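Local coordinates for glycerate 2-kinase (Pyrococcus horikoshii, PDB 1X3L), which catalyses the ATP-dependent phosphorylation of D-glycerate to 2-phosphoglycerate, with magnesium as its cofactor and several other nucleotides or pyrophosphate accepted as phosphate donors, at residues I163-T168 and K221-L226; R170-K175 and T215-A220; I355-A360 and T385-R390. One frame throughout, in Å; residues are numbered along the deposited sequence.

Contact 1: residues I163-T168 and K221-L226; sequences IHEINT and KRILEL. With EDO (1,2-ethanediol), chain F.
Glu-165 lies against Ile-223 through the base of its side chain rather than its carboxylate. Its CB is 3.5 Å from Ile-223 CD1, and CG follows at 4.0 Å from the same methyl, the two side chains passing each other at a slant. Backbone takes part as well: Glu-165 O sits 3.3 Å from Ile-223 CD1, a carbonyl oxygen resting on a methyl group. Further out, the Glu-165 chain is extended through CD, and its carboxylate passes the flank of Leu-226, with OE2 4.3 Å from Leu-226 CD2. The polar end is held elsewhere: OE1 is hydrogen-bonded to both the backbone N of Lys-162 and the hydroxyl of Tyr-227, just past the second helix.

These residues form a helix-helix packing within the DUF4147-family part of the chain. The axes of the short segments come within 9.8 Å and their directions differ by 123°, so the two segments cross steeply, running more antiparallel than parallel. On the other side of helix 163-171, Ile-166 packs on Leu-156 and Leu-157 of helix 146-158.

One turn beyond Glu-165, buried Thr-168 completes the seat for Ile-223. Its CB and CG2 both approach Ile-223 CD1, the CB at 3.9 Å. With OG1 next to the backbone N (chi1 -68°), the hydroxyl turns back along its own helix and donates to His-164 O over 3.0 Å, while CG2 is left for apolar packing. His-164 O also accepts from Thr-168 N, the two donors arriving from opposite faces of the carbonyl plane.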
loop_
_atom_site.group_PDB
_atom_site.type_symbol
_atom_site.label_atom_id
_atom_site.label_comp_id
_atom_site.label_asym_id
_atom_site.label_seq_id
_atom_site.Cartn_x
_atom_site.Cartn_y
_atom_site.Cartn_z
ATOM N N ILE A 163 -15.338 -3.672 -8.694
ATOM C CA ILE A 163 -14.396 -2.575 -8.490
ATOM C C ILE A 163 -13.600 -2.127 -9.721
ATOM O O ILE A 163 -13.333 -0.935 -9.890
ATOM C CB ILE A 163 -13.411 -2.910 -7.343
ATOM C CG1 ILE A 163 -12.321 -1.835 -7.250
ATOM C CG2 ILE A 163 -12.820 -4.293 -7.558
ATOM C CD1 ILE A 163 -11.327 -2.073 -6.135
ATOM N N HIS A 164 -13.218 -3.062 -10.582
ATOM C CA HIS A 164 -12.449 -2.686 -11.763
ATOM C C HIS A 164 -13.342 -2.044 -12.825
ATOM O O HIS A 164 -12.869 -1.266 -13.656
ATOM C CB HIS A 164 -11.717 -3.904 -12.339
ATOM C CG HIS A 164 -12.619 -4.914 -12.974
ATOM N ND1 HIS A 164 -13.196 -4.724 -14.212
ATOM C CD2 HIS A 164 -13.032 -6.133 -12.550
ATOM C CE1 HIS A 164 -13.923 -5.783 -14.523
ATOM N NE2 HIS A 164 -13.840 -6.652 -13.532
ATOM N N GLU A 165 -14.633 -2.370 -12.791
ATOM C CA GLU A 165 -15.589 -1.810 -13.742
ATOM C C GLU A 165 -15.892 -0.373 -13.341
ATOM O O GLU A 165 -16.216 0.461 -14.183
ATOM C CB GLU A 165 -16.889 -2.623 -13.753
ATOM C CG GLU A 165 -16.721 -4.065 -14.196
ATOM C CD GLU A 165 -18.031 -4.831 -14.215
ATOM O OE1 GLU A 165 -18.709 -4.882 -13.170
ATOM O OE2 GLU A 165 -18.384 -5.384 -15.278
ATOM N N ILE A 166 -15.789 -0.101 -12.044
ATOM C CA ILE A 166 -16.037 1.229 -11.509
ATOM C C ILE A 166 -14.841 2.112 -11.827
ATOM O O ILE A 166 -14.990 3.308 -12.078
ATOM C CB ILE A 166 -16.252 1.178 -9.977
ATOM C CG1 ILE A 166 -17.576 0.471 -9.672
ATOM C CG2 ILE A 166 -16.235 2.583 -9.388
ATOM C CD1 ILE A 166 -17.873 0.315 -8.193
ATOM N N ASN A 167 -13.655 1.507 -11.813
ATOM C CA ASN A 167 -12.418 2.213 -12.119
ATOM C C ASN A 167 -12.410 2.572 -13.600
ATOM O O ASN A 167 -11.894 3.612 -13.995
ATOM C CB ASN A 167 -11.207 1.328 -11.815
ATOM C CG ASN A 167 -11.072 1.008 -10.341
ATOM O OD1 ASN A 167 -11.885 1.444 -9.524
ATOM N ND2 ASN A 167 -10.045 0.239 -9.991
ATOM N N THR A 168 -12.979 1.693 -14.417
ATOM C CA THR A 168 -13.046 1.919 -15.856
ATOM C C THR A 168 -13.893 3.147 -16.155
ATOM O O THR A 168 -13.507 4.002 -16.957
ATOM C CB THR A 168 -13.656 0.711 -16.577
ATOM O OG1 THR A 168 -12.752 -0.396 -16.486
ATOM C CG2 THR A 168 -13.923 1.035 -18.042
ATOM N N LYS A 221 -19.295 2.554 -21.371
ATOM C CA LYS A 221 -20.710 2.607 -21.722
ATOM C C LYS A 221 -21.367 1.250 -21.473
ATOM O O LYS A 221 -22.446 1.173 -20.880
ATOM C CB LYS A 221 -20.890 3.011 -23.187
ATOM C CG LYS A 221 -22.350 3.244 -23.581
ATOM C CD LYS A 221 -22.482 3.749 -25.012
ATOM C CE LYS A 221 -23.940 3.996 -25.381
ATOM N NZ LYS A 221 -24.092 4.430 -26.797
ATOM N N ARG A 222 -20.715 0.184 -21.929
ATOM C CA ARG A 222 -21.231 -1.172 -21.739
ATOM C C ARG A 222 -21.538 -1.403 -20.267
ATOM O O ARG A 222 -22.589 -1.940 -19.914
ATOM C CB ARG A 222 -20.198 -2.204 -22.191
ATOM C CG ARG A 222 -19.961 -2.258 -23.685
ATOM C CD ARG A 222 -18.691 -3.041 -23.992
ATOM N NE ARG A 222 -18.508 -3.277 -25.422
ATOM C CZ ARG A 222 -17.385 -3.746 -25.958
ATOM N NH1 ARG A 222 -16.345 -4.021 -25.182
ATOM N NH2 ARG A 222 -17.306 -3.952 -27.265
ATOM N N ILE A 223 -20.605 -0.991 -19.416
ATOM C CA ILE A 223 -20.737 -1.144 -17.973
ATOM C C ILE A 223 -21.936 -0.394 -17.404
ATOM O O ILE A 223 -22.713 -0.957 -16.631
ATOM C CB ILE A 223 -19.452 -0.666 -17.253
ATOM C CG1 ILE A 223 -18.315 -1.660 -17.509
ATOM C CG2 ILE A 223 -19.712 -0.501 -15.762
ATOM C CD1 ILE A 223 -16.970 -1.216 -16.973
ATOM N N LEU A 224 -22.084 0.873 -17.775
ATOM C CA LEU A 224 -23.202 1.667 -17.279
ATOM C C LEU A 224 -24.532 1.073 -17.719
ATOM O O LEU A 224 -25.505 1.086 -16.967
ATOM C CB LEU A 224 -23.088 3.117 -17.762
ATOM C CG LEU A 224 -21.955 3.933 -17.133
ATOM C CD1 LEU A 224 -21.971 5.349 -17.686
ATOM C CD2 LEU A 224 -22.121 3.957 -15.622
ATOM N N GLU A 225 -24.570 0.547 -18.938
ATOM C CA GLU A 225 -25.786 -0.059 -19.464
ATOM C C GLU A 225 -26.043 -1.405 -18.790
ATOM O O GLU A 225 -27.169 -1.705 -18.389
ATOM C CB GLU A 225 -25.670 -0.252 -20.981
ATOM C CG GLU A 225 -25.650 1.050 -21.774
ATOM C CD GLU A 225 -25.538 0.825 -23.272
ATOM O OE1 GLU A 225 -24.532 0.226 -23.712
ATOM O OE2 GLU A 225 -26.456 1.244 -24.010
ATOM N N LEU A 226 -24.991 -2.208 -18.663
ATOM C CA LEU A 226 -25.093 -3.521 -18.041
ATOM C C LEU A 226 -25.756 -3.455 -16.668
ATOM O O LEU A 226 -26.452 -4.383 -16.260
ATOM C CB LEU A 226 -23.705 -4.148 -17.897
ATOM C CG LEU A 226 -23.677 -5.516 -17.211
ATOM C CD1 LEU A 226 -24.446 -6.522 -18.056
ATOM C CD2 LEU A 226 -22.239 -5.968 -17.011
HETATM C C1 EDO F . -28.028 4.491 -25.904
HETATM O O1 EDO F . -26.942 3.957 -26.674
HETATM C C2 EDO F . -27.973 6.018 -25.913
HETATM O O2 EDO F . -29.060 6.554 -25.151
#

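Contact 2: residues R170-K175 and T215-A220; sequences RKHISK and TTFEDA
The capped start of helix 217-226 receives the ring of His-172, which follows the end of helix 163-171, in a buried part of the DUF4147 region. Thr-216, the N-cap, and Asp-219 form a capping box: Asp-219 N donates to Thr-216 OG1 over 3.2 Å, and Thr-216 N returns a bond to Asp-219 OD2, reaching that oxygen from above the carboxylate plane. Against this start lies the imidazole of His-172, the first residue to leave helical geometry after its helix. With CG beside its backbone N (chi1 -73°), the ring extends toward the opposing backbone. One face has Thr-216 O 3.4 Å above it, displaced toward the rim, while Thr-215 OG1 approaches the edge, 3.0 Å from CE1 of His-172. On another side the imidazole makes an edge-to-face (T-shaped) pair with Phe-217, the ring planes at 69°. His-172 CD2 points into the phenyl face, 3.6 Å from Phe-217 CD1. Both ring nitrogens have partners beyond the two segments, ND1 bonding to Thr-168 O and NE2 to Glu-251, so contacts at several points fix the ring's rotation. Replacing His-172 with an alanine would probably open a gap beside the Phe-217 face and leave Thr-168 O and Glu-251 without their imidazole partner. Ala-220 CB closes the packing, 4.4 Å from His-172 CB. The hydroxyl of Thr-215, for its part, is bonded to Asp-213. The contact thus joins two helices of the DUF4147 region by packing a side chain just after one against the capping-box N-terminus of the other.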
loop_
_atom_site.group_PDB
_atom_site.type_symbol
_atom_site.label_atom_id
_atom_site.label_comp_id
_atom_site.label_asym_id
_atom_site.label_seq_id
_atom_site.Cartn_x
_atom_site.Cartn_y
_atom_site.Cartn_z
ATOM N N ARG A 170 -14.785 5.569 -13.925
ATOM C CA ARG A 170 -14.161 6.740 -13.309
ATOM C C ARG A 170 -12.948 7.243 -14.088
ATOM O O ARG A 170 -12.748 8.456 -14.227
ATOM C CB ARG A 170 -13.761 6.450 -11.854
ATOM C CG ARG A 170 -14.946 6.209 -10.910
ATOM C CD ARG A 170 -14.530 6.138 -9.429
ATOM N NE ARG A 170 -13.509 5.120 -9.181
ATOM C CZ ARG A 170 -12.197 5.337 -9.243
ATOM N NH1 ARG A 170 -11.730 6.544 -9.538
ATOM N NH2 ARG A 170 -11.348 4.341 -9.027
ATOM N N LYS A 171 -12.137 6.321 -14.599
ATOM C CA LYS A 171 -10.963 6.714 -15.372
ATOM C C LYS A 171 -11.355 7.468 -16.644
ATOM O O LYS A 171 -10.597 8.314 -17.126
ATOM C CB LYS A 171 -10.119 5.489 -15.742
ATOM C CG LYS A 171 -9.359 4.881 -14.563
ATOM C CD LYS A 171 -8.488 3.702 -14.988
ATOM C CE LYS A 171 -7.697 3.172 -13.796
ATOM N NZ LYS A 171 -6.658 2.184 -14.191
ATOM N N HIS A 172 -12.537 7.172 -17.179
ATOM C CA HIS A 172 -12.987 7.832 -18.403
ATOM C C HIS A 172 -13.782 9.125 -18.228
ATOM O O HIS A 172 -14.365 9.626 -19.187
ATOM C CB HIS A 172 -13.769 6.849 -19.281
ATOM C CG HIS A 172 -12.898 5.835 -19.956
ATOM N ND1 HIS A 172 -12.426 4.710 -19.312
ATOM C CD2 HIS A 172 -12.342 5.819 -21.192
ATOM C CE1 HIS A 172 -11.616 4.049 -20.119
ATOM N NE2 HIS A 172 -11.547 4.701 -21.265
ATOM N N ILE A 173 -13.812 9.663 -17.012
ATOM C CA ILE A 173 -14.499 10.931 -16.757
ATOM C C ILE A 173 -13.621 11.795 -15.869
ATOM O O ILE A 173 -14.094 12.718 -15.204
ATOM C CB ILE A 173 -15.877 10.747 -16.085
ATOM C CG1 ILE A 173 -15.746 9.916 -14.811
ATOM C CG2 ILE A 173 -16.847 10.113 -17.071
ATOM C CD1 ILE A 173 -17.057 9.753 -14.067
ATOM N N SER A 174 -12.329 11.483 -15.879
ATOM C CA SER A 174 -11.340 12.211 -15.106
ATOM C C SER A 174 -10.238 12.705 -16.036
ATOM O O SER A 174 -9.802 11.984 -16.925
ATOM C CB SER A 174 -10.730 11.303 -14.037
ATOM O OG SER A 174 -9.569 11.895 -13.479
ATOM N N LYS A 175 -9.776 13.929 -15.816
ATOM C CA LYS A 175 -8.727 14.495 -16.651
ATOM C C LYS A 175 -7.318 14.100 -16.218
ATOM O O LYS A 175 -6.350 14.391 -16.922
ATOM C CB LYS A 175 -8.853 16.023 -16.676
ATOM C CG LYS A 175 -10.164 16.513 -17.287
ATOM C CD LYS A 175 -10.206 18.036 -17.428
ATOM C CE LYS A 175 -9.131 18.552 -18.376
ATOM N NZ LYS A 175 -9.188 20.042 -18.513
ATOM N N THR A 215 -8.796 -0.149 -20.730
ATOM C CA THR A 215 -10.236 0.024 -20.912
ATOM C C THR A 215 -10.537 1.199 -21.848
ATOM O O THR A 215 -9.712 2.101 -22.025
ATOM C CB THR A 215 -10.966 0.232 -19.568
ATOM O OG1 THR A 215 -10.574 1.481 -18.988
ATOM C CG2 THR A 215 -10.627 -0.903 -18.610
ATOM N N THR A 216 -11.726 1.183 -22.439
ATOM C CA THR A 216 -12.123 2.213 -23.387
ATOM C C THR A 216 -13.448 2.867 -23.033
ATOM O O THR A 216 -14.113 2.471 -22.075
ATOM C CB THR A 216 -12.277 1.607 -24.783
ATOM O OG1 THR A 216 -13.296 0.601 -24.741
ATOM C CG2 THR A 216 -10.974 0.967 -25.238
ATOM N N PHE A 217 -13.826 3.871 -23.822
ATOM C CA PHE A 217 -15.093 4.567 -23.624
ATOM C C PHE A 217 -16.210 3.558 -23.861
ATOM O O PHE A 217 -17.244 3.587 -23.198
ATOM C CB PHE A 217 -15.231 5.728 -24.615
ATOM C CG PHE A 217 -14.436 6.947 -24.240
ATOM C CD1 PHE A 217 -14.772 7.692 -23.119
ATOM C CD2 PHE A 217 -13.345 7.348 -25.005
ATOM C CE1 PHE A 217 -14.036 8.818 -22.760
ATOM C CE2 PHE A 217 -12.604 8.473 -24.657
ATOM C CZ PHE A 217 -12.949 9.210 -23.532
ATOM N N GLU A 218 -15.988 2.660 -24.811
ATOM C CA GLU A 218 -16.970 1.637 -25.131
ATOM C C GLU A 218 -17.163 0.716 -23.925
ATOM O O GLU A 218 -18.288 0.325 -23.609
ATOM C CB GLU A 218 -16.505 0.843 -26.350
ATOM C CG GLU A 218 -17.526 -0.134 -26.900
ATOM C CD GLU A 218 -17.190 -0.567 -28.316
ATOM O OE1 GLU A 218 -17.132 0.316 -29.203
ATOM O OE2 GLU A 218 -16.982 -1.779 -28.542
ATOM N N ASP A 219 -16.066 0.379 -23.247
ATOM C CA ASP A 219 -16.153 -0.473 -22.064
ATOM C C ASP A 219 -16.953 0.250 -20.985
ATOM O O ASP A 219 -17.780 -0.353 -20.302
ATOM C CB ASP A 219 -14.760 -0.813 -21.513
ATOM C CG ASP A 219 -13.984 -1.753 -22.412
ATOM O OD1 ASP A 219 -14.614 -2.589 -23.092
ATOM O OD2 ASP A 219 -12.737 -1.669 -22.430
ATOM N N ALA A 220 -16.704 1.548 -20.835
ATOM C CA ALA A 220 -17.407 2.347 -19.838
ATOM C C ALA A 220 -18.913 2.396 -20.107
ATOM O O ALA A 220 -19.717 2.289 -19.181
ATOM C CB ALA A 220 -16.836 3.753 -19.806
#

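Contact 3: residues I355-A360 and T385-R390; sequences ISDLEA and TYKKLR
The side chains of Asp-357 and Lys-387 cross at about a right angle, with the ammonium group set beyond the two oxygens of the carboxylate. Lys-387 NZ donates to both, 3.1 Å from OD2 and 3.2 Å from OD1 of Asp-357, each of which offers its syn lone pair. The salt bridge is therefore bidentate and nearly symmetric, so the ammonium is gripped by both oxygens about equally. Full extension of the lysine beyond CG carries NZ across from the helix to Asp-357, whose side chain brings its carboxylate end nearer the helix.

Asp-357 owes its place to the type II beta turn running from Ile-355 to Leu-358, closed by Leu-358 N bonding to Ile-355 O. This turn leads into strand 359-366 of the mixed sheet in the MOFRL-family part of the chain, and it lies against the start of helix 385-391. Both charged residues are exposed at the surface.

Next to Asp-357 in the turn, Ser-356 points its side chain toward the helix. Its OG, anti to the backbone N (chi1 -177°), stands 3.8 Å from Tyr-386 CB and comes obliquely to the phenol ring, whose far end leads away from the turn. One face of that ring carries Arg-390 CG, 3.8 Å above its plane. A water joins turn to helix, hydrogen-bonded to Ser-356 OG at 2.8 Å and accepting from the backbone N of Lys-387, an amide in the opening turn of the helix.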
loop_
_atom_site.group_PDB
_atom_site.type_symbol
_atom_site.label_atom_id
_atom_site.label_comp_id
_atom_site.label_asym_id
_atom_site.label_seq_id
_atom_site.Cartn_x
_atom_site.Cartn_y
_atom_site.Cartn_z
ATOM N N ILE A 355 3.584 -24.657 17.588
ATOM C CA ILE A 355 4.995 -24.360 17.824
ATOM C C ILE A 355 5.381 -24.516 19.289
ATOM O O ILE A 355 6.494 -24.164 19.686
ATOM C CB ILE A 355 5.400 -22.928 17.348
ATOM C CG1 ILE A 355 4.752 -21.862 18.235
ATOM C CG2 ILE A 355 4.998 -22.727 15.880
ATOM C CD1 ILE A 355 5.307 -20.453 17.994
ATOM N N SER A 356 4.458 -25.042 20.088
ATOM C CA SER A 356 4.707 -25.261 21.507
ATOM C C SER A 356 5.962 -26.113 21.716
ATOM O O SER A 356 6.144 -27.140 21.062
ATOM C CB SER A 356 3.503 -25.957 22.153
ATOM O OG SER A 356 3.702 -26.125 23.547
ATOM N N ASP A 357 6.826 -25.666 22.624
ATOM C CA ASP A 357 8.070 -26.362 22.951
ATOM C C ASP A 357 9.160 -26.330 21.877
ATOM O O ASP A 357 10.198 -26.979 22.022
ATOM C CB ASP A 357 7.782 -27.817 23.336
ATOM C CG ASP A 357 7.015 -27.930 24.640
ATOM O OD1 ASP A 357 7.367 -27.203 25.594
ATOM O OD2 ASP A 357 6.072 -28.747 24.715
ATOM N N LEU A 358 8.937 -25.583 20.803
ATOM C CA LEU A 358 9.946 -25.488 19.756
ATOM C C LEU A 358 10.763 -24.206 19.941
ATOM O O LEU A 358 10.306 -23.253 20.578
ATOM C CB LEU A 358 9.284 -25.488 18.371
ATOM C CG LEU A 358 8.411 -26.701 18.041
ATOM C CD1 LEU A 358 7.801 -26.540 16.651
ATOM C CD2 LEU A 358 9.250 -27.970 18.115
ATOM N N GLU A 359 11.980 -24.200 19.411
ATOM C CA GLU A 359 12.843 -23.024 19.489
ATOM C C GLU A 359 12.445 -22.181 18.284
ATOM O O GLU A 359 13.194 -22.063 17.309
ATOM C CB GLU A 359 14.317 -23.426 19.383
ATOM C CG GLU A 359 14.830 -24.230 20.564
ATOM C CD GLU A 359 14.649 -23.493 21.878
ATOM O OE1 GLU A 359 14.988 -22.292 21.939
ATOM O OE2 GLU A 359 14.172 -24.112 22.850
ATOM N N ALA A 360 11.249 -21.610 18.352
ATOM C CA ALA A 360 10.743 -20.822 17.245
ATOM C C ALA A 360 9.932 -19.626 17.705
ATOM O O ALA A 360 9.504 -19.547 18.859
ATOM C CB ALA A 360 9.891 -21.709 16.340
ATOM N N THR A 385 4.738 -19.852 24.574
ATOM C CA THR A 385 3.419 -19.234 24.667
ATOM C C THR A 385 2.227 -20.140 24.957
ATOM O O THR A 385 1.418 -19.833 25.836
ATOM C CB THR A 385 3.104 -18.416 23.410
ATOM O OG1 THR A 385 4.170 -17.483 23.169
ATOM C CG2 THR A 385 1.807 -17.642 23.608
ATOM N N TYR A 386 2.102 -21.243 24.229
ATOM C CA TYR A 386 0.973 -22.130 24.450
ATOM C C TYR A 386 0.842 -22.521 25.925
ATOM O O TYR A 386 -0.223 -22.370 26.523
ATOM C CB TYR A 386 1.094 -23.389 23.588
ATOM C CG TYR A 386 -0.156 -24.237 23.632
ATOM C CD1 TYR A 386 -1.363 -23.754 23.131
ATOM C CD2 TYR A 386 -0.146 -25.504 24.217
ATOM C CE1 TYR A 386 -2.534 -24.507 23.215
ATOM C CE2 TYR A 386 -1.313 -26.267 24.307
ATOM C CZ TYR A 386 -2.501 -25.760 23.807
ATOM O OH TYR A 386 -3.662 -26.493 23.911
ATOM N N LYS A 387 1.930 -23.004 26.518
ATOM C CA LYS A 387 1.885 -23.417 27.913
ATOM C C LYS A 387 1.594 -22.273 28.876
ATOM O O LYS A 387 0.985 -22.485 29.927
ATOM C CB LYS A 387 3.175 -24.149 28.292
ATOM C CG LYS A 387 3.236 -25.541 27.656
ATOM C CD LYS A 387 4.443 -26.375 28.089
ATOM C CE LYS A 387 4.368 -27.771 27.454
ATOM N NZ LYS A 387 5.526 -28.647 27.791
ATOM N N LYS A 388 2.015 -21.061 28.525
ATOM C CA LYS A 388 1.741 -19.918 29.386
ATOM C C LYS A 388 0.237 -19.644 29.354
ATOM O O LYS A 388 -0.357 -19.279 30.369
ATOM C CB LYS A 388 2.536 -18.689 28.930
ATOM C CG LYS A 388 4.027 -18.796 29.246
ATOM C CD LYS A 388 4.832 -17.606 28.731
ATOM C CE LYS A 388 6.322 -17.794 29.021
ATOM N NZ LYS A 388 7.162 -16.705 28.432
ATOM N N LEU A 389 -0.372 -19.841 28.189
ATOM C CA LEU A 389 -1.807 -19.639 28.026
ATOM C C LEU A 389 -2.570 -20.698 28.830
ATOM O O LEU A 389 -3.551 -20.390 29.515
ATOM C CB LEU A 389 -2.192 -19.735 26.545
ATOM C CG LEU A 389 -1.739 -18.602 25.614
ATOM C CD1 LEU A 389 -1.875 -19.025 24.156
ATOM C CD2 LEU A 389 -2.569 -17.352 25.890
ATOM N N ARG A 390 -2.109 -21.944 28.751
ATOM C CA ARG A 390 -2.750 -23.038 29.469
ATOM C C ARG A 390 -2.590 -22.874 30.979
ATOM O O ARG A 390 -3.469 -23.262 31.747
ATOM C CB ARG A 390 -2.171 -24.378 29.009
ATOM C CG ARG A 390 -2.445 -24.682 27.540
ATOM C CD ARG A 390 -3.943 -24.668 27.249
ATOM N NE ARG A 390 -4.632 -25.788 27.890
ATOM C CZ ARG A 390 -5.900 -25.761 28.288
ATOM N NH1 ARG A 390 -6.632 -24.667 28.119
ATOM N NH2 ARG A 390 -6.441 -26.835 28.851
HETATM O O HOH W 1 4.196 -23.778 25.066
#

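Contacts 1 and 2 hold the same pair of elements, helices 163-171 and 217-226, with their centres about 9 Å apart. Thr-168 of contact 1 packs against Thr-215, Asp-219 and Ala-220 of contact 2. Contact 2 is the more buried, relying on a histidine ring and a capped helix start; contact 1 is only partly buried and chiefly apolar at its interface. Contact 3 stands apart, its centre about 51 Å from that of contact 1 and about 54 Å from that of contact 2, in the MOFRL-family region. It joins a turn to a helix at the surface, where a salt bridge and a water add to modest side-chain packing.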